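Local coordinates for protein histidine acid phosphatase (Hafnia alvei, PDB 4ARU) that belongs to branch 2 of the histidine phosphatase superfamily, with helices packed around a mixed sheet and a mainly helical part beside it, at residues 65-70 against 337-342; 101-106 against 110-115; 163-168 against 189-194; 255-260 against 305-310. All coordinates share one frame; numbering follows the deposited sequence.

Contact 1. Residues 65-70 against 337-342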
# COMPACT_ATOMS: atom_id res chain seq x y z
N ARG A 65 -1.28 3.04 -19.10
CA ARG A 65 -0.98 3.01 -20.54
C ARG A 65 -1.12 4.40 -21.15
O ARG A 65 -0.20 4.87 -21.84
CB ARG A 65 -1.84 1.98 -21.29
CG ARG A 65 -1.60 1.93 -22.79
CD ARG A 65 -0.11 1.74 -23.08
NE ARG A 65 0.25 1.62 -24.50
CZ ARG A 65 0.14 0.50 -25.22
NH1 ARG A 65 -0.31 -0.63 -24.70
NH2 ARG A 65 0.51 0.52 -26.50
N GLU A 66 -2.23 5.08 -20.88
CA GLU A 66 -2.46 6.39 -21.48
C GLU A 66 -1.42 7.38 -20.97
O GLU A 66 -0.93 8.18 -21.78
CB GLU A 66 -3.85 6.92 -21.16
CG GLU A 66 -5.00 6.22 -21.83
CD GLU A 66 -6.29 7.05 -21.91
OE1 GLU A 66 -6.27 8.29 -21.90
OE2 GLU A 66 -7.37 6.42 -22.03
N ARG A 67 -1.09 7.35 -19.68
CA ARG A 67 -0.17 8.33 -19.09
C ARG A 67 1.22 8.09 -19.69
O ARG A 67 1.89 9.03 -20.15
CB ARG A 67 -0.13 8.15 -17.57
CG ARG A 67 0.92 8.97 -16.81
CD ARG A 67 0.74 8.64 -15.33
NE ARG A 67 1.75 9.16 -14.40
CZ ARG A 67 1.49 9.89 -13.30
NH1 ARG A 67 0.24 10.25 -12.95
NH2 ARG A 67 2.51 10.28 -12.54
N PHE A 68 1.66 6.85 -19.72
CA PHE A 68 3.03 6.61 -20.16
C PHE A 68 3.20 6.75 -21.68
O PHE A 68 4.29 7.10 -22.15
CB PHE A 68 3.54 5.27 -19.65
CG PHE A 68 3.54 5.17 -18.12
CD1 PHE A 68 3.93 6.23 -17.32
CD2 PHE A 68 3.12 4.01 -17.49
CE1 PHE A 68 3.91 6.14 -15.91
CE2 PHE A 68 3.09 3.91 -16.10
CZ PHE A 68 3.46 4.99 -15.32
N GLN A 69 2.16 6.47 -22.47
CA GLN A 69 2.18 6.76 -23.90
C GLN A 69 2.33 8.23 -24.15
O GLN A 69 3.06 8.66 -25.03
CB GLN A 69 0.88 6.35 -24.56
CG GLN A 69 0.86 4.89 -24.89
CD GLN A 69 -0.52 4.42 -25.29
OE1 GLN A 69 -1.53 4.96 -24.87
NE2 GLN A 69 -0.56 3.44 -26.11
N GLN A 70 1.58 9.02 -23.39
CA GLN A 70 1.63 10.47 -23.59
C GLN A 70 3.04 11.01 -23.31
O GLN A 70 3.47 11.96 -23.96
CB GLN A 70 0.59 11.13 -22.68
CG GLN A 70 0.57 12.67 -22.79
CD GLN A 70 -0.34 13.30 -21.73
OE1 GLN A 70 -0.26 13.00 -20.53
NE2 GLN A 70 -1.22 14.18 -22.18
N VAL A 337 4.33 5.67 -7.48
CA VAL A 337 4.90 5.70 -8.81
C VAL A 337 6.12 6.57 -8.75
O VAL A 337 6.04 7.79 -8.61
CB VAL A 337 3.90 6.22 -9.85
CG1 VAL A 337 4.53 6.24 -11.23
CG2 VAL A 337 2.59 5.41 -9.82
N PHE A 338 7.25 5.93 -8.91
CA PHE A 338 8.57 6.58 -8.93
C PHE A 338 9.01 6.75 -10.37
O PHE A 338 9.08 5.77 -11.12
CB PHE A 338 9.63 5.76 -8.21
CG PHE A 338 9.39 5.56 -6.76
CD1 PHE A 338 8.54 4.57 -6.28
CD2 PHE A 338 10.17 6.28 -5.84
CE1 PHE A 338 8.36 4.42 -4.94
CE2 PHE A 338 10.02 6.07 -4.47
CZ PHE A 338 9.07 5.15 -4.04
N GLU A 339 9.31 7.98 -10.79
CA GLU A 339 9.64 8.32 -12.17
C GLU A 339 11.04 8.83 -12.22
O GLU A 339 11.39 9.77 -11.50
CB GLU A 339 8.69 9.38 -12.70
CG GLU A 339 7.27 8.87 -12.78
CD GLU A 339 6.25 9.84 -13.35
OE1 GLU A 339 6.52 11.05 -13.47
OE2 GLU A 339 5.14 9.35 -13.67
N ARG A 340 11.82 8.28 -13.13
CA ARG A 340 13.16 8.76 -13.43
C ARG A 340 13.07 9.66 -14.63
O ARG A 340 12.79 9.21 -15.73
CB ARG A 340 14.16 7.61 -13.72
CG ARG A 340 15.51 8.07 -14.21
CD ARG A 340 16.31 6.94 -14.85
NE ARG A 340 17.48 7.40 -15.54
CZ ARG A 340 18.71 7.57 -15.01
NH1 ARG A 340 19.01 7.22 -13.77
NH2 ARG A 340 19.69 8.06 -15.76
N TRP A 341 13.31 10.96 -14.40
CA TRP A 341 13.28 11.99 -15.43
C TRP A 341 14.69 12.47 -15.66
O TRP A 341 15.50 12.50 -14.73
CB TRP A 341 12.46 13.18 -14.92
CG TRP A 341 11.03 12.93 -14.87
CD1 TRP A 341 10.27 12.43 -13.84
CD2 TRP A 341 10.10 13.18 -15.94
NE1 TRP A 341 8.95 12.37 -14.20
CE2 TRP A 341 8.82 12.81 -15.49
CE3 TRP A 341 10.24 13.70 -17.24
CZ2 TRP A 341 7.69 12.91 -16.30
CZ3 TRP A 341 9.11 13.80 -18.04
CH2 TRP A 341 7.86 13.41 -17.55
N VAL A 342 15.01 12.87 -16.88
CA VAL A 342 16.30 13.58 -17.12
C VAL A 342 15.98 14.85 -17.82
O VAL A 342 15.06 14.90 -18.62
CB VAL A 342 17.41 12.90 -17.98
CG1 VAL A 342 17.98 11.68 -17.30
CG2 VAL A 342 16.97 12.65 -19.43
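F68 on helix 65-70 and E339 on strand 337-342 have the nearest CA atoms, 10.5 Å apart, and the two elements run almost parallel, with only 8° between their directions. Their axes pass 13.1 Å from each other, so long side chains do the bridging. R67 has its CG anti to the backbone N (chi1 172°) and an extended chain from CG to NE, which carries the guanidinium across to E339. There R67 NH2 donates to E339 OE2 at 3.0 Å in a salt bridge that is nearly straight at the hydrogen. E339 OE2 lies in the guanidinium plane, while NH2 reaches it from above the carboxylate plane; the two planes are 67° apart. R67 NE adds a weak, bent bond to the same OE2 atom. The second oxygen is held from within the strand, where W341 NE1 reaches E339 OE1 at 2.9 Å, so both ends of the buried carboxylate are gripped and its rotation is fixed.

Beside the ion pair the F68 ring turns its edge to the strand. F68 CE1 lies 4.1 Å from E339 OE2, and F68 CZ meets V337 CG1 at 4.4 Å; V13 of strand 9-18 touches both F68 and V337. What results is helix-on-sheet packing as in alpha/beta folds, here the end of helix 51-70 laid along strand 335-342.

Contact 2. Residues 101-106 against 110-115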
# COMPACT_ATOMS: atom_id res chain seq x y z
N ALA A 101 -3.72 -8.58 -13.99
CA ALA A 101 -4.74 -7.62 -14.34
C ALA A 101 -4.12 -6.30 -14.79
O ALA A 101 -4.64 -5.64 -15.71
CB ALA A 101 -5.69 -7.40 -13.17
N PHE A 102 -3.00 -5.93 -14.19
CA PHE A 102 -2.25 -4.76 -14.65
C PHE A 102 -1.79 -4.92 -16.07
O PHE A 102 -2.03 -4.03 -16.91
CB PHE A 102 -1.05 -4.50 -13.71
CG PHE A 102 -0.01 -3.57 -14.30
CD1 PHE A 102 -0.17 -2.20 -14.32
CD2 PHE A 102 1.15 -4.09 -14.85
CE1 PHE A 102 0.78 -1.36 -14.88
CE2 PHE A 102 2.09 -3.27 -15.42
CZ PHE A 102 1.95 -1.91 -15.40
N LEU A 103 -1.23 -6.09 -16.41
CA LEU A 103 -0.80 -6.34 -17.79
C LEU A 103 -1.99 -6.32 -18.74
O LEU A 103 -1.89 -5.80 -19.85
CB LEU A 103 -0.06 -7.69 -17.88
CG LEU A 103 1.27 -7.74 -17.15
CD1 LEU A 103 1.74 -9.19 -17.19
CD2 LEU A 103 2.27 -6.81 -17.78
N ALA A 104 -3.15 -6.87 -18.33
CA ALA A 104 -4.33 -6.91 -19.20
C ALA A 104 -4.85 -5.50 -19.50
O ALA A 104 -5.37 -5.29 -20.60
CB ALA A 104 -5.41 -7.73 -18.57
N GLY A 105 -4.71 -4.55 -18.56
CA GLY A 105 -5.13 -3.18 -18.78
C GLY A 105 -4.08 -2.36 -19.52
O GLY A 105 -4.40 -1.56 -20.38
N LEU A 106 -2.83 -2.56 -19.16
CA LEU A 106 -1.72 -1.86 -19.80
C LEU A 106 -1.55 -2.22 -21.24
O LEU A 106 -1.23 -1.34 -22.08
CB LEU A 106 -0.41 -2.14 -19.05
CG LEU A 106 0.78 -1.28 -19.51
CD1 LEU A 106 0.79 0.02 -18.76
CD2 LEU A 106 2.11 -2.01 -19.35
N CYS A 110 -1.79 -8.58 -25.28
CA CYS A 110 -0.39 -8.71 -25.55
C CYS A 110 0.09 -9.91 -24.75
O CYS A 110 -0.36 -10.10 -23.61
CB CYS A 110 0.33 -7.42 -25.14
SG CYS A 110 -0.32 -6.00 -26.14
N ASP A 111 1.02 -10.66 -25.29
CA ASP A 111 1.40 -11.90 -24.63
C ASP A 111 2.52 -11.64 -23.63
O ASP A 111 3.70 -11.81 -23.90
CB ASP A 111 1.75 -12.96 -25.66
CG ASP A 111 1.25 -14.34 -25.30
OD1 ASP A 111 0.84 -14.61 -24.16
OD2 ASP A 111 1.32 -15.16 -26.22
N LEU A 112 2.10 -11.16 -22.46
CA LEU A 112 3.00 -10.82 -21.38
C LEU A 112 2.60 -11.65 -20.18
O LEU A 112 1.45 -12.01 -20.03
CB LEU A 112 2.88 -9.35 -21.06
CG LEU A 112 3.25 -8.40 -22.21
CD1 LEU A 112 3.02 -6.93 -21.86
CD2 LEU A 112 4.68 -8.63 -22.65
N ALA A 113 3.57 -11.94 -19.31
CA ALA A 113 3.32 -12.75 -18.12
C ALA A 113 4.07 -12.14 -17.00
O ALA A 113 5.09 -11.50 -17.18
CB ALA A 113 3.79 -14.18 -18.34
N ILE A 114 3.58 -12.36 -15.79
CA ILE A 114 4.26 -11.88 -14.59
C ILE A 114 5.41 -12.77 -14.16
O ILE A 114 5.56 -13.90 -14.63
CB ILE A 114 3.28 -11.77 -13.40
CG1 ILE A 114 2.83 -13.12 -12.88
CG2 ILE A 114 2.07 -10.91 -13.76
CD1 ILE A 114 2.12 -13.04 -11.55
N HIS A 115 6.22 -12.22 -13.27
CA HIS A 115 7.20 -12.97 -12.56
C HIS A 115 6.90 -12.97 -11.07
O HIS A 115 6.40 -11.99 -10.55
CB HIS A 115 8.58 -12.37 -12.78
CG HIS A 115 9.02 -12.38 -14.20
ND1 HIS A 115 8.57 -11.47 -15.13
CD2 HIS A 115 9.86 -13.20 -14.86
CE1 HIS A 115 9.11 -11.73 -16.30
NE2 HIS A 115 9.94 -12.75 -16.16
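L103 carries nearly all of this contact, which is of van der Waals kind, with no hydrogen bond between 101-106 and 110-115. With its CG beside the backbone N (chi1 -67°), the leucine sends both methyls onto the extended chain, and the backbones come closest at L103 and L112, whose CA atoms are 6.9 Å apart. L103 CD1 does most of the touching. It lies 4.0 Å from L112 CB and 3.9 Å from I114 CG2, and so sits between two side chains that leave the chain two residues apart. L103 CD2 lies alongside the same L112, 4.2 Å from L112 CD1.

Side chain on backbone is the second kind of contact. The same L103 CD1 rests against the main chain of the intervening residue, 3.8 Å from A113 C, while the methyl group of A113 points away from the helix.

The remaining ties lie within the loop or lead out of it. An inverse gamma turn centred on D111, with a weak bond from L112 N to C110 O, bends the chain just before it reaches L103. A disulfide joins C110 to C79.

Among the neighbours, L103 and I114 both touch V87 of strand 85-89. H115 then stacks on Y86 and enters strand 115-116, which pairs in parallel with 85-89. Strand 85-89, helix 93-106 and strand 115-116 thus form a beta-alpha-beta crossover, and L103 packs the helix against its return loop.

Contact 3. Residues 163-168 against 189-194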
# COMPACT_ATOMS: atom_id res chain seq x y z
N ALA A 163 -13.92 9.89 19.40
CA ALA A 163 -15.05 10.04 18.47
C ALA A 163 -15.13 8.93 17.41
O ALA A 163 -16.19 8.39 17.11
CB ALA A 163 -14.99 11.40 17.80
N SER A 164 -13.99 8.58 16.84
CA SER A 164 -13.90 7.56 15.82
C SER A 164 -14.26 6.18 16.38
O SER A 164 -14.99 5.40 15.74
CB SER A 164 -12.51 7.55 15.21
OG SER A 164 -12.26 8.74 14.48
N LEU A 165 -13.78 5.91 17.59
CA LEU A 165 -14.12 4.62 18.22
C LEU A 165 -15.61 4.56 18.55
O LEU A 165 -16.29 3.52 18.40
CB LEU A 165 -13.25 4.37 19.45
CG LEU A 165 -11.78 4.08 19.20
CD1 LEU A 165 -10.95 3.94 20.47
CD2 LEU A 165 -11.65 2.81 18.37
N ALA A 166 -16.18 5.68 18.97
CA ALA A 166 -17.62 5.73 19.25
C ALA A 166 -18.43 5.54 17.98
O ALA A 166 -19.43 4.85 17.99
CB ALA A 166 -18.00 7.04 19.92
N LEU A 167 -17.94 6.10 16.88
CA LEU A 167 -18.62 5.88 15.59
C LEU A 167 -18.54 4.42 15.17
O LEU A 167 -19.52 3.84 14.74
CB LEU A 167 -18.04 6.77 14.50
CG LEU A 167 -18.58 6.58 13.08
CD1 LEU A 167 -20.05 6.90 13.03
CD2 LEU A 167 -17.79 7.46 12.13
N MET A 168 -17.38 3.83 15.33
CA MET A 168 -17.23 2.40 14.99
C MET A 168 -18.24 1.59 15.83
O MET A 168 -18.91 0.68 15.32
CB MET A 168 -15.82 1.89 15.24
CG MET A 168 -15.61 0.41 14.92
SD MET A 168 -16.05 -0.10 13.22
CE MET A 168 -14.65 0.45 12.30
N CYS A 189 -20.94 -1.65 28.60
CA CYS A 189 -20.03 -2.22 27.62
C CYS A 189 -19.70 -1.16 26.57
O CYS A 189 -20.47 -0.88 25.66
CB CYS A 189 -20.66 -3.45 26.98
SG CYS A 189 -19.57 -4.46 25.95
N ASP A 190 -18.54 -0.53 26.75
CA ASP A 190 -18.07 0.58 25.88
C ASP A 190 -16.90 0.06 25.05
O ASP A 190 -15.99 -0.54 25.59
CB ASP A 190 -17.63 1.76 26.77
CG ASP A 190 -17.02 2.91 25.98
OD1 ASP A 190 -15.80 2.90 25.75
OD2 ASP A 190 -17.79 3.82 25.57
N PHE A 191 -16.93 0.29 23.74
CA PHE A 191 -15.97 -0.30 22.82
C PHE A 191 -14.55 0.06 23.22
O PHE A 191 -13.69 -0.81 23.32
CB PHE A 191 -16.30 0.17 21.39
CG PHE A 191 -15.50 -0.51 20.29
CD1 PHE A 191 -15.80 -1.80 19.89
CD2 PHE A 191 -14.54 0.18 19.57
CE1 PHE A 191 -15.13 -2.39 18.85
CE2 PHE A 191 -13.85 -0.43 18.53
CZ PHE A 191 -14.14 -1.71 18.17
N SER A 192 -14.30 1.34 23.46
CA SER A 192 -12.96 1.79 23.86
C SER A 192 -12.52 1.23 25.24
O SER A 192 -11.39 0.75 25.36
CB SER A 192 -12.91 3.32 23.89
OG SER A 192 -11.62 3.78 24.36
N GLN A 193 -13.38 1.28 26.23
CA GLN A 193 -13.06 0.83 27.59
C GLN A 193 -12.80 -0.67 27.60
O GLN A 193 -11.93 -1.15 28.31
CB GLN A 193 -14.23 1.17 28.52
CG GLN A 193 -13.94 0.98 30.01
CD GLN A 193 -13.90 -0.47 30.45
OE1 GLN A 193 -14.63 -1.30 29.93
NE2 GLN A 193 -13.04 -0.78 31.43
N ALA A 194 -13.61 -1.40 26.84
CA ALA A 194 -13.52 -2.86 26.79
C ALA A 194 -12.21 -3.37 26.18
O ALA A 194 -11.78 -4.49 26.49
CB ALA A 194 -14.69 -3.44 26.03
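The ring of F191 is carried toward helix 162-172 by a first torsion that sets CG anti to the backbone N (chi1 -172°), and there L165 offers it a methyl. The two side chains cross at about a right angle. L165 CD2 comes up to the ring's edge, in its plane, 3.9 Å from F191 CE2. One turn further on, M168 starts out toward the ring but bends at its second and third torsions, so that the sulfur turns off and the methylene is what touches: M168 CG is 4.1 Å from F191 CE2, approaching obliquely.

The other branch of L165 serves S192. L165 CD1 lies 4.0 Å from both CB and OG of that serine, whose hydroxyl is hydrogen-bonded to Q162, one residue before the L165 segment.

Helix 191-194 is short and capped. D190 stands at the N-cap, and its OD1 accepts from Q193 N at 3.0 Å through the anti lone pair, in a fairly straight bond of 162°. Around the contact, F174 meets F191 edge-to-face, A213 of helix 213-229 touches both L165 and F191, and a disulfide ties C189 to C180.

With no hydrogen bond between the two segments, cohesion here rests on shape and on the burial of L165, M168 and F191, while the S192 hydroxyl is satisfied by Q162 and D190 OD1 by Q193 N, neither of them across the contact.

Contact 4. Residues 255-260 against 305-310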
# COMPACT_ATOMS: atom_id res chain seq x y z
N ALA A 255 -4.09 5.45 11.24
CA ALA A 255 -3.28 5.57 12.45
C ALA A 255 -2.58 4.26 12.76
O ALA A 255 -1.40 4.24 13.11
CB ALA A 255 -4.14 6.02 13.60
N GLN A 256 -3.29 3.15 12.65
CA GLN A 256 -2.68 1.84 12.86
C GLN A 256 -1.51 1.65 11.91
O GLN A 256 -0.45 1.18 12.30
CB GLN A 256 -3.74 0.76 12.72
CG GLN A 256 -3.24 -0.62 13.05
CD GLN A 256 -3.05 -1.41 11.85
OE1 GLN A 256 -3.87 -1.38 10.91
NE2 GLN A 256 -1.95 -2.14 11.82
N PHE A 257 -1.67 2.06 10.66
CA PHE A 257 -0.61 1.95 9.67
C PHE A 257 0.55 2.86 9.97
O PHE A 257 1.69 2.45 9.77
CB PHE A 257 -1.17 2.12 8.24
CG PHE A 257 -1.59 0.81 7.64
CD1 PHE A 257 -2.73 0.12 8.14
CD2 PHE A 257 -0.85 0.22 6.66
CE1 PHE A 257 -3.07 -1.10 7.67
CE2 PHE A 257 -1.20 -1.01 6.19
CZ PHE A 257 -2.30 -1.67 6.69
N ASP A 258 0.30 4.06 10.44
CA ASP A 258 1.39 4.95 10.82
C ASP A 258 2.25 4.30 11.89
O ASP A 258 3.48 4.29 11.83
CB ASP A 258 0.82 6.27 11.34
CG ASP A 258 1.91 7.28 11.63
OD1 ASP A 258 2.75 7.58 10.74
OD2 ASP A 258 2.01 7.75 12.77
N LEU A 259 1.59 3.68 12.88
CA LEU A 259 2.29 3.12 13.99
C LEU A 259 2.99 1.80 13.69
O LEU A 259 4.13 1.56 14.12
CB LEU A 259 1.31 2.91 15.17
CG LEU A 259 0.72 4.20 15.74
CD1 LEU A 259 -0.21 3.85 16.91
CD2 LEU A 259 1.72 5.27 16.10
N MET A 260 2.32 0.93 12.95
CA MET A 260 2.78 -0.44 12.77
C MET A 260 3.55 -0.65 11.47
O MET A 260 4.23 -1.67 11.30
CB MET A 260 1.58 -1.38 12.89
CG MET A 260 0.83 -1.23 14.23
SD MET A 260 1.81 -1.16 15.74
CE MET A 260 2.68 -2.71 15.50
N GLY A 305 2.40 -5.66 -4.47
CA GLY A 305 2.55 -5.94 -3.05
C GLY A 305 1.32 -5.56 -2.21
O GLY A 305 0.16 -5.74 -2.64
N HIS A 306 1.60 -5.00 -1.04
CA HIS A 306 0.64 -4.89 0.06
C HIS A 306 0.66 -3.47 0.60
O HIS A 306 1.62 -2.69 0.36
CB HIS A 306 1.00 -5.83 1.17
CG HIS A 306 1.20 -7.24 0.70
ND1 HIS A 306 0.18 -8.18 0.68
CD2 HIS A 306 2.28 -7.85 0.17
CE1 HIS A 306 0.65 -9.31 0.21
NE2 HIS A 306 1.92 -9.15 -0.09
N ASP A 307 -0.45 -3.11 1.26
CA ASP A 307 -0.49 -1.81 1.92
C ASP A 307 0.68 -1.58 2.85
O ASP A 307 1.26 -0.47 2.87
CB ASP A 307 -1.84 -1.54 2.62
CG ASP A 307 -2.37 -2.67 3.48
OD1 ASP A 307 -1.60 -3.51 4.00
OD2 ASP A 307 -3.62 -2.65 3.75
N THR A 308 1.08 -2.59 3.60
CA THR A 308 2.20 -2.43 4.50
C THR A 308 3.51 -2.07 3.81
O THR A 308 4.31 -1.33 4.35
CB THR A 308 2.40 -3.68 5.37
OG1 THR A 308 2.66 -4.79 4.52
CG2 THR A 308 1.16 -4.00 6.20
N ASN A 309 3.70 -2.54 2.58
CA ASN A 309 4.91 -2.26 1.82
C ASN A 309 4.95 -0.76 1.45
O ASN A 309 5.98 -0.07 1.58
CB ASN A 309 4.99 -3.08 0.53
CG ASN A 309 4.98 -4.57 0.74
OD1 ASN A 309 4.19 -5.30 0.15
ND2 ASN A 309 5.91 -5.05 1.56
N ILE A 310 3.82 -0.25 0.99
CA ILE A 310 3.75 1.17 0.64
C ILE A 310 4.00 2.00 1.91
O ILE A 310 4.71 3.00 1.90
CB ILE A 310 2.39 1.54 -0.03
CG1 ILE A 310 2.35 0.92 -1.44
CG2 ILE A 310 2.21 3.05 -0.09
CD1 ILE A 310 1.03 1.09 -2.16
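F257 and T308 bring the two backbones nearest, with CA atoms 7.3 Å apart, where the C-terminal half of helix 243-262 faces the first turn of helix 307-317. The F257 ring points edge-on at that turn. Its rim fits against the D307 carboxylate, with F257 CZ 3.3 Å from D307 OD1 and the two planes 67° apart. T308 N also faces the ring edge, while T308 CG2 packs 3.8 Å from F257 CE2 from above the ring plane.

D307 has its CG between the backbone N and the carbonyl carbon (chi1 47°), which folds OD1 back over the helix start, where T308 N gives it a weak bond of 2.9 Å. The same oxygen is hydrogen-bonded to a bound L(+)-tartaric acid, and H306 ND1 holds another oxygen of that molecule. H306 occupies the N-cap position. Its backbone N donates to N309 OD1 at 2.9 Å, joining loop to helix, while H306 NE2 is hydrogen-bonded to D90.

F257 thus packs against D307 from helix 243-262. H306 and D307 follow the end of strand 300-305, beside the R18-H19 stretch, consistent with the His-Asp pair of the family's pocket, which the bound tartaric acid marks.

Contact 1 spans 65 to 342 and encloses the other three, which follow one another in series along the chain. Contacts 1 and 2 are neighbours, with centres about 17 Å apart, and they touch where R65 NH1 probably hydrogen-bonds L106 O at 2.9 Å, linking the ends of helices 51-70 and 93-106. Contact 3 lies across the chain's centre, about 44 Å from both in centre-to-centre distance. Contact 4 lies between, its centre some 23 to 26 Å from the others. Helix 243-262 supplies F257 to contact 4 and L252 to the surroundings of contact 3, while strand 300-305 leads from the mixed sheet into contact 4, so the pocket sits where sheet and helical parts meet.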